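Local coordinates for hypothetical protein (Clostridium sporogenes ATCC 15579, PDB 4QRK) that is of unknown function but probably acts in cell adhesion, its chain wound into a right-handed beta-helix, at residues N55-E60 / N87-E92; F31-L36 / I74-L79; G177-N182 / N190-S195. All coordinates share one frame; numbering follows the deposited sequence.

Contact 1. Residues N55-E60 / N87-E92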
loop_
_atom_site.group_PDB
_atom_site.type_symbol
_atom_site.label_atom_id
_atom_site.label_comp_id
_atom_site.label_asym_id
_atom_site.label_seq_id
_atom_site.Cartn_x
_atom_site.Cartn_y
_atom_site.Cartn_z
ATOM N N ASN A 55 20.649 2.052 -14.100
ATOM C CA ASN A 55 21.319 2.749 -13.008
ATOM C C ASN A 55 20.570 3.974 -12.570
ATOM O O ASN A 55 20.595 4.333 -11.405
ATOM C CB ASN A 55 22.784 3.092 -13.375
ATOM C CG ASN A 55 23.645 1.869 -13.443
ATOM O OD1 ASN A 55 23.355 0.861 -12.792
ATOM N ND2 ASN A 55 24.697 1.924 -14.241
ATOM N N GLU A 56 19.862 4.598 -13.491
ATOM C CA GLU A 56 19.057 5.768 -13.157
ATOM C C GLU A 56 17.897 5.460 -12.206
ATOM O O GLU A 56 17.279 6.365 -11.669
ATOM C CB GLU A 56 18.477 6.378 -14.437
ATOM C CG GLU A 56 19.450 6.390 -15.621
ATOM C CD GLU A 56 19.291 5.173 -16.519
ATOM O OE1 GLU A 56 18.196 5.026 -17.107
ATOM O OE2 GLU A 56 20.244 4.366 -16.625
ATOM N N TRP A 57 17.551 4.191 -12.034
ATOM C CA TRP A 57 16.411 3.831 -11.178
ATOM C C TRP A 57 16.836 3.532 -9.727
ATOM O O TRP A 57 15.978 3.232 -8.882
ATOM C CB TRP A 57 15.692 2.619 -11.751
ATOM C CG TRP A 57 14.977 2.880 -13.036
ATOM C CD1 TRP A 57 14.732 4.089 -13.629
ATOM C CD2 TRP A 57 14.386 1.885 -13.897
ATOM N NE1 TRP A 57 14.009 3.900 -14.801
ATOM C CE2 TRP A 57 13.790 2.563 -14.979
ATOM C CE3 TRP A 57 14.306 0.493 -13.853
ATOM C CZ2 TRP A 57 13.117 1.892 -15.991
ATOM C CZ3 TRP A 57 13.626 -0.171 -14.861
ATOM C CH2 TRP A 57 13.053 0.525 -15.912
ATOM N N LYS A 58 18.144 3.642 -9.467
ATOM C CA LYS A 58 18.742 3.376 -8.159
ATOM C C LYS A 58 17.900 4.014 -7.090
ATOM O O LYS A 58 17.706 5.228 -7.108
ATOM C CB LYS A 58 20.154 3.958 -8.083
ATOM C CG LYS A 58 20.875 3.596 -6.787
ATOM C CD LYS A 58 22.317 4.201 -6.663
ATOM C CE LYS A 58 22.759 4.199 -5.198
ATOM N NZ LYS A 58 23.027 2.845 -4.660
ATOM N N PRO A 59 17.372 3.210 -6.158
ATOM C CA PRO A 59 16.489 3.827 -5.167
ATOM C C PRO A 59 17.262 4.749 -4.227
ATOM O O PRO A 59 18.446 4.505 -3.901
ATOM C CB PRO A 59 15.927 2.631 -4.370
ATOM C CG PRO A 59 16.454 1.425 -4.969
ATOM C CD PRO A 59 17.571 1.772 -5.919
ATOM N N GLU A 60 16.594 5.820 -3.825
ATOM C CA GLU A 60 17.146 6.805 -2.864
ATOM C C GLU A 60 16.395 6.665 -1.514
ATOM O O GLU A 60 15.153 6.790 -1.442
ATOM C CB GLU A 60 16.974 8.249 -3.421
ATOM C CG GLU A 60 17.538 8.528 -4.869
ATOM C CD GLU A 60 16.773 9.632 -5.673
ATOM O OE1 GLU A 60 15.591 9.435 -6.036
ATOM O OE2 GLU A 60 17.354 10.692 -5.983
ATOM N N ASN A 87 10.351 -3.643 -22.093
ATOM C CA ASN A 87 10.781 -5.022 -22.312
ATOM C C ASN A 87 12.226 -5.231 -21.913
ATOM O O ASN A 87 13.120 -4.442 -22.275
ATOM C CB ASN A 87 10.592 -5.429 -23.759
ATOM C CG ASN A 87 9.171 -5.269 -24.191
ATOM O OD1 ASN A 87 8.718 -4.143 -24.395
ATOM N ND2 ASN A 87 8.429 -6.377 -24.257
ATOM N N ASN A 88 12.428 -6.297 -21.149
ATOM C CA ASN A 88 13.762 -6.695 -20.721
ATOM C C ASN A 88 14.373 -5.739 -19.696
ATOM O O ASN A 88 15.576 -5.780 -19.466
ATOM C CB ASN A 88 14.692 -6.855 -21.918
ATOM C CG ASN A 88 14.145 -7.829 -22.949
ATOM O OD1 ASN A 88 13.706 -8.931 -22.605
ATOM N ND2 ASN A 88 14.138 -7.416 -24.215
ATOM N N LYS A 89 13.550 -4.886 -19.082
ATOM C CA LYS A 89 14.035 -4.083 -17.971
ATOM C C LYS A 89 13.385 -4.640 -16.716
ATOM O O LYS A 89 12.430 -5.390 -16.790
ATOM C CB LYS A 89 13.700 -2.603 -18.163
ATOM C CG LYS A 89 14.344 -1.982 -19.393
ATOM C CD LYS A 89 14.304 -0.485 -19.301
ATOM C CE LYS A 89 15.195 0.196 -20.322
ATOM N NZ LYS A 89 14.802 -0.098 -21.699
ATOM N N ARG A 90 13.933 -4.292 -15.563
ATOM C CA ARG A 90 13.458 -4.791 -14.280
ATOM C C ARG A 90 13.585 -3.720 -13.231
ATOM O O ARG A 90 14.625 -3.059 -13.126
ATOM C CB ARG A 90 14.316 -5.960 -13.803
ATOM C CG ARG A 90 13.626 -7.261 -13.856
ATOM C CD ARG A 90 14.454 -8.316 -13.179
ATOM N NE ARG A 90 13.823 -8.771 -11.957
ATOM C CZ ARG A 90 14.364 -9.671 -11.138
ATOM N NH1 ARG A 90 15.545 -10.211 -11.413
ATOM N NH2 ARG A 90 13.719 -10.031 -10.050
ATOM N N ASN A 91 12.526 -3.554 -12.465
ATOM C CA ASN A 91 12.540 -2.692 -11.292
ATOM C C ASN A 91 11.612 -3.263 -10.249
ATOM O O ASN A 91 10.374 -3.205 -10.366
ATOM C CB ASN A 91 12.097 -1.267 -11.628
ATOM C CG ASN A 91 12.433 -0.302 -10.510
ATOM O OD1 ASN A 91 13.600 -0.154 -10.150
ATOM N ND2 ASN A 91 11.429 0.362 -9.963
ATOM N N GLU A 92 12.204 -3.803 -9.203
ATOM C CA GLU A 92 11.449 -4.510 -8.180
ATOM C C GLU A 92 11.927 -4.114 -6.779
ATOM O O GLU A 92 13.129 -4.104 -6.495
ATOM C CB GLU A 92 11.557 -6.029 -8.406
ATOM C CG GLU A 92 10.683 -6.903 -7.495
ATOM C CD GLU A 92 10.944 -8.415 -7.706
ATOM O OE1 GLU A 92 10.347 -8.992 -8.635
ATOM O OE2 GLU A 92 11.766 -9.016 -6.971
HETATM O O HOH W 1 14.342 1.441 -8.154
#
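Trp57, the last residue of the 3-10 turn 55-57, and Asn91, where strand 91-98 begins, bring the backbones of 55-60 and 87-92 together with their CA atoms 7.6 Å apart. The six-membered part of the indole bridges this gap and leans on three consecutive residues. Trp57 CZ3 lies 3.5 Å from Arg90 O, which sits at the ring edge near its plane. Asn91 packs obliquely against the ring, its CB 3.6 Å from Trp57 CE3, and its amide plane is turned 67° from the indole. At the far end of the ring, the lysine chain crosses at about a right angle and sets Lys89 CD 3.8 Å from Trp57 CH2; its amine turns away to Ser85 O. Asn91 carries CG anti to its backbone N (chi1 -166°), which turns the carboxamide toward Trp57, and OD1 ends up beside Trp57 CB. A water there bridges the two segments, donating to Asn91 OD1 at 2.7 Å and to Trp57 O at an unusually short 2.5 Å. The amide's other end is held too, ND2 bonding to Val33 O. Gln76 and Leu79 also pack on the indole. The result is an aromatic from the 3-10 turn laid against the start of a sheet strand, near the N-terminal end of a right-handed beta-helix, where antiparallel strands flank the parallel coils.

Contact 2. Residues F31-L36 / I74-L79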
loop_
_atom_site.group_PDB
_atom_site.type_symbol
_atom_site.label_atom_id
_atom_site.label_comp_id
_atom_site.label_asym_id
_atom_site.label_seq_id
_atom_site.Cartn_x
_atom_site.Cartn_y
_atom_site.Cartn_z
ATOM N N PHE A 31 7.405 5.569 -6.484
ATOM C CA PHE A 31 7.841 4.446 -7.279
ATOM C C PHE A 31 7.328 4.707 -8.668
ATOM O O PHE A 31 6.134 4.864 -8.855
ATOM C CB PHE A 31 7.198 3.206 -6.685
ATOM C CG PHE A 31 7.659 1.901 -7.298
ATOM C CD1 PHE A 31 8.818 1.294 -6.862
ATOM C CD2 PHE A 31 6.887 1.251 -8.268
ATOM C CE1 PHE A 31 9.230 0.074 -7.394
ATOM C CE2 PHE A 31 7.289 0.030 -8.806
ATOM C CZ PHE A 31 8.456 -0.569 -8.352
ATOM N N GLY A 32 8.222 4.788 -9.636
ATOM C CA GLY A 32 7.849 5.146 -10.987
ATOM C C GLY A 32 7.259 3.996 -11.765
ATOM O O GLY A 32 6.157 4.111 -12.291
ATOM N N VAL A 33 7.997 2.891 -11.878
ATOM C CA VAL A 33 7.553 1.787 -12.722
ATOM C C VAL A 33 8.082 0.472 -12.186
ATOM O O VAL A 33 9.192 0.408 -11.657
ATOM C CB VAL A 33 7.926 1.978 -14.236
ATOM C CG1 VAL A 33 9.412 2.122 -14.422
ATOM C CG2 VAL A 33 7.472 0.810 -15.022
ATOM N N GLY A 34 7.258 -0.563 -12.254
ATOM C CA GLY A 34 7.687 -1.906 -11.919
ATOM C C GLY A 34 6.811 -2.621 -10.903
ATOM O O GLY A 34 5.583 -2.512 -10.899
ATOM N N LYS A 35 7.460 -3.407 -10.048
ATOM C CA LYS A 35 6.757 -4.269 -9.092
ATOM C C LYS A 35 7.195 -3.903 -7.678
ATOM O O LYS A 35 8.382 -3.845 -7.355
ATOM C CB LYS A 35 7.047 -5.739 -9.379
ATOM C CG LYS A 35 6.518 -6.225 -10.740
ATOM C CD LYS A 35 7.032 -7.617 -11.060
ATOM C CE LYS A 35 6.281 -8.268 -12.216
ATOM N NZ LYS A 35 6.624 -7.663 -13.543
ATOM N N LEU A 36 6.218 -3.590 -6.854
ATOM C CA LEU A 36 6.468 -3.263 -5.461
ATOM C C LEU A 36 5.715 -4.258 -4.594
ATOM O O LEU A 36 4.496 -4.352 -4.699
ATOM C CB LEU A 36 5.944 -1.851 -5.174
ATOM C CG LEU A 36 5.839 -1.402 -3.724
ATOM C CD1 LEU A 36 7.149 -1.494 -3.013
ATOM C CD2 LEU A 36 5.324 0.047 -3.683
ATOM N N ILE A 74 11.430 6.338 0.488
ATOM C CA ILE A 74 12.150 5.582 -0.526
ATOM C C ILE A 74 11.617 6.040 -1.864
ATOM O O ILE A 74 10.407 5.969 -2.117
ATOM C CB ILE A 74 11.940 4.091 -0.372
ATOM C CG1 ILE A 74 12.020 3.692 1.104
ATOM C CG2 ILE A 74 12.952 3.339 -1.272
ATOM C CD1 ILE A 74 12.013 2.209 1.350
ATOM N N SER A 75 12.514 6.508 -2.724
ATOM C CA SER A 75 12.124 7.056 -4.015
ATOM C C SER A 75 12.941 6.522 -5.177
ATOM O O SER A 75 14.159 6.406 -5.066
ATOM C CB SER A 75 12.220 8.578 -3.956
ATOM O OG SER A 75 11.339 9.048 -2.962
ATOM N N GLN A 76 12.242 6.142 -6.267
ATOM C CA GLN A 76 12.876 5.784 -7.553
ATOM C C GLN A 76 13.140 7.121 -8.210
ATOM O O GLN A 76 12.199 7.916 -8.341
ATOM C CB GLN A 76 11.924 4.978 -8.468
ATOM C CG GLN A 76 12.596 4.351 -9.724
ATOM C CD GLN A 76 11.555 3.672 -10.668
ATOM O OE1 GLN A 76 10.399 3.538 -10.320
ATOM N NE2 GLN A 76 11.983 3.249 -11.838
ATOM N N PRO A 77 14.393 7.407 -8.604
ATOM C CA PRO A 77 14.619 8.687 -9.286
ATOM C C PRO A 77 13.646 8.842 -10.464
ATOM O O PRO A 77 13.510 7.940 -11.329
ATOM C CB PRO A 77 16.063 8.574 -9.823
ATOM C CG PRO A 77 16.754 7.518 -8.939
ATOM C CD PRO A 77 15.596 6.553 -8.591
ATOM N N GLY A 78 12.947 9.975 -10.467
ATOM C CA GLY A 78 12.074 10.302 -11.567
ATOM C C GLY A 78 12.880 10.286 -12.847
ATOM O O GLY A 78 14.008 10.802 -12.906
ATOM N N LEU A 79 12.326 9.634 -13.859
ATOM C CA LEU A 79 12.737 9.911 -15.217
ATOM C C LEU A 79 11.649 10.830 -15.753
ATOM O O LEU A 79 10.524 10.394 -15.984
ATOM C CB LEU A 79 12.880 8.633 -16.055
ATOM C CG LEU A 79 14.018 7.648 -15.731
ATOM C CD1 LEU A 79 13.966 6.489 -16.711
ATOM C CD2 LEU A 79 15.389 8.312 -15.786
#
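Gln76 reaches across to the corner at Gly32 and Val33 with its side chain fully stretched. CG stands anti to the backbone N (chi1 -170°) and the chain stays extended beyond it, which carries the carboxamide to the turning backbone. There OE1 accepts two successive amides. Val33 N donates at 2.9 Å with an N-H...O angle of 154°, lying in the carbonyl plane on a lone pair of Gln76 OE1; Gly32 N comes to 2.6 Å from the same oxygen, but its bond is bent to 130° and weak. The straighter bond from Val33, with the weak one from Gly32, would limit the rotation of the carboxamide and satisfies backbone N-H groups at a bend. Such a bend is the corner of a right-handed beta-helix coil: strand 24-32 lies in one sheet, and after Val33 and Gly34 the chain continues as strand 35-42 in the other. Gln76 itself follows strand 69-75, the neighbour of 24-32. Its oxygen also lies over one face of the Phe31 ring, 4.4 Å from Phe31 CG. Leu36 CB sits over the centre of a face of that ring, and Trp93 meets it edge-to-face. On the carboxamide's other branch, Gln76 NE2 lies 3.8 Å from Val33 CG1, the methyl placed between the backbone N and the carbonyl carbon.

Contact 3. Residues G177-N182 / N190-S195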
loop_
_atom_site.group_PDB
_atom_site.type_symbol
_atom_site.label_atom_id
_atom_site.label_comp_id
_atom_site.label_asym_id
_atom_site.label_seq_id
_atom_site.Cartn_x
_atom_site.Cartn_y
_atom_site.Cartn_z
ATOM N N GLY A 177 -16.350 0.943 -14.912
ATOM C CA GLY A 177 -15.915 -0.317 -14.341
ATOM C C GLY A 177 -16.917 -0.828 -13.332
ATOM O O GLY A 177 -18.031 -0.354 -13.236
ATOM N N ALA A 178 -16.505 -1.802 -12.556
ATOM C CA ALA A 178 -17.418 -2.484 -11.689
ATOM C C ALA A 178 -16.847 -2.546 -10.298
ATOM O O ALA A 178 -15.628 -2.559 -10.086
ATOM C CB ALA A 178 -17.678 -3.876 -12.231
ATOM N N VAL A 179 -17.753 -2.529 -9.347
ATOM C CA VAL A 179 -17.424 -2.838 -7.985
ATOM C C VAL A 179 -17.956 -4.210 -7.726
ATOM O O VAL A 179 -19.160 -4.488 -7.895
ATOM C CB VAL A 179 -18.048 -1.869 -7.019
ATOM C CG1 VAL A 179 -17.652 -2.235 -5.602
ATOM C CG2 VAL A 179 -17.616 -0.483 -7.362
ATOM N N ASN A 180 -17.047 -5.097 -7.389
ATOM C CA ASN A 180 -17.401 -6.460 -7.009
ATOM C C ASN A 180 -17.245 -6.604 -5.521
ATOM O O ASN A 180 -16.129 -6.587 -5.004
ATOM C CB ASN A 180 -16.519 -7.429 -7.777
ATOM C CG ASN A 180 -16.617 -7.192 -9.276
ATOM O OD1 ASN A 180 -17.713 -7.220 -9.838
ATOM N ND2 ASN A 180 -15.500 -6.873 -9.905
ATOM N N ALA A 181 -18.369 -6.741 -4.820
ATOM C CA ALA A 181 -18.335 -6.726 -3.350
ATOM C C ALA A 181 -19.245 -7.757 -2.752
ATOM O O ALA A 181 -20.001 -7.450 -1.819
ATOM C CB ALA A 181 -18.732 -5.340 -2.823
ATOM N N ASN A 182 -19.175 -8.982 -3.248
ATOM C CA ASN A 182 -20.115 -9.995 -2.760
ATOM C C ASN A 182 -19.909 -10.312 -1.267
ATOM O O ASN A 182 -18.788 -10.465 -0.774
ATOM C CB ASN A 182 -20.060 -11.255 -3.634
ATOM C CG ASN A 182 -20.543 -10.998 -5.064
ATOM O OD1 ASN A 182 -21.318 -10.067 -5.324
ATOM N ND2 ASN A 182 -20.075 -11.819 -5.996
ATOM N N ASN A 190 -22.782 3.685 -3.199
ATOM C CA ASN A 190 -21.361 3.405 -3.326
ATOM C C ASN A 190 -20.753 3.039 -1.977
ATOM O O ASN A 190 -19.530 2.977 -1.858
ATOM C CB ASN A 190 -20.619 4.595 -3.951
ATOM C CG ASN A 190 -21.114 4.918 -5.342
ATOM O OD1 ASN A 190 -21.122 4.051 -6.226
ATOM N ND2 ASN A 190 -21.523 6.166 -5.558
ATOM N N ILE A 191 -21.607 2.783 -0.980
ATOM C CA ILE A 191 -21.142 2.367 0.354
ATOM C C ILE A 191 -21.390 0.883 0.623
ATOM O O ILE A 191 -22.509 0.375 0.442
ATOM C CB ILE A 191 -21.858 3.129 1.471
ATOM C CG1 ILE A 191 -21.834 4.639 1.211
ATOM C CG2 ILE A 191 -21.252 2.745 2.832
ATOM C CD1 ILE A 191 -20.464 5.196 1.119
ATOM N N TYR A 192 -20.353 0.220 1.113
ATOM C CA TYR A 192 -20.363 -1.201 1.442
ATOM C C TYR A 192 -19.850 -1.415 2.851
ATOM O O TYR A 192 -18.873 -0.778 3.252
ATOM C CB TYR A 192 -19.462 -1.964 0.482
ATOM C CG TYR A 192 -19.872 -1.772 -0.934
ATOM C CD1 TYR A 192 -19.482 -0.647 -1.627
ATOM C CD2 TYR A 192 -20.671 -2.701 -1.567
ATOM C CE1 TYR A 192 -19.859 -0.442 -2.933
ATOM C CE2 TYR A 192 -21.073 -2.516 -2.862
ATOM C CZ TYR A 192 -20.674 -1.370 -3.548
ATOM O OH TYR A 192 -21.053 -1.165 -4.854
ATOM N N LYS A 193 -20.481 -2.317 3.592
ATOM C CA LYS A 193 -20.057 -2.580 4.964
ATOM C C LYS A 193 -20.135 -4.053 5.267
ATOM O O LYS A 193 -20.867 -4.779 4.609
ATOM C CB LYS A 193 -20.992 -1.882 5.958
ATOM C CG LYS A 193 -21.126 -0.399 5.787
ATOM C CD LYS A 193 -22.313 0.140 6.588
ATOM C CE LYS A 193 -23.641 -0.252 5.942
ATOM N NZ LYS A 193 -24.822 0.515 6.465
ATOM N N ASN A 194 -19.425 -4.478 6.305
ATOM C CA ASN A 194 -19.643 -5.793 6.866
ATOM C C ASN A 194 -20.530 -5.723 8.094
ATOM O O ASN A 194 -20.936 -4.632 8.559
ATOM C CB ASN A 194 -18.325 -6.508 7.168
ATOM C CG ASN A 194 -17.499 -5.825 8.254
ATOM O OD1 ASN A 194 -17.944 -4.880 8.927
ATOM N ND2 ASN A 194 -16.292 -6.336 8.454
ATOM N N SER A 195 -20.853 -6.894 8.612
ATOM C CA SER A 195 -21.822 -6.984 9.702
ATOM C C SER A 195 -21.243 -6.382 10.988
ATOM O O SER A 195 -21.996 -5.888 11.816
ATOM C CB SER A 195 -22.276 -8.438 9.912
ATOM O OG SER A 195 -21.167 -9.292 10.132
HETATM O O HOH W 2 -21.839 -3.459 -6.651
#
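Tyr192 lays its ring against Val179 and Ala181, two residues whose CB atoms point to it from the same side of 177-182. The two small side chains divide the phenol between them. Ala181 CB meets the ring near its root, 3.5 Å from Tyr192 CD2 and 3.7 Å from Tyr192 CE2. Val179 takes the far end, with CG1 3.8 Å from Tyr192 CZ and 3.6 Å from Tyr192 OH. Both methyls approach obliquely, neither squarely over the ring nor in its plane, and the valine and tyrosine side chains run toward each other from opposite directions. Each torsion suits this meeting: Tyr192 CG is anti to the carbonyl carbon (chi1 -58°), which sends the ring across to 177-182, while Val179 holds CG1 anti to its backbone N (chi1 -179°), bringing that methyl to the hydroxyl end. The contact is apolar over most of its length and turns polar only at the phenol oxygen. A water 3.0 Å from Tyr192 OH donates a hydrogen bond to Val179 O at 3.1 Å, so the hydroxyl is tied to the backbone of the very residue whose side chain it touches. With CA atoms 7.6 Å apart at Ala181 and Tyr192, the backbones are too distant for strand pairing, and the side chains and the water make the join. Strand 179-180 is the outermost strand of one sheet and bonds to strand 215-219 through Ala178 and Asn180. Strand 191-193 belongs to the other sheet, antiparallel to both 167-174 and 185-187, with Asn190 and Tyr192 bonded to the former. Ile217, from 215-219, touches both Ala181 and Tyr192, placing the contact between the two sheets at the C-terminal end of the beta-helix.

From the N terminus, the chain enters contact 2 at 31-36, passes the loop 55-60 of contact 1, returns to contact 2 at 74-79 and then completes contact 1 at 87-92. The two loops thus cross rather than nest, and their centres lie about 8 Å apart. They touch directly, Glu60 N meeting Ser75 O beside a second polar link, so the corner at 33-34 of the beta-helix, strand 69-75 and the start of strand 91-98 are held together. Contact 3 follows in series, closing a short loop between 177-182 and 190-195. About 31 Å from contact 2, centre to centre, it joins the two sheets at the opposite end.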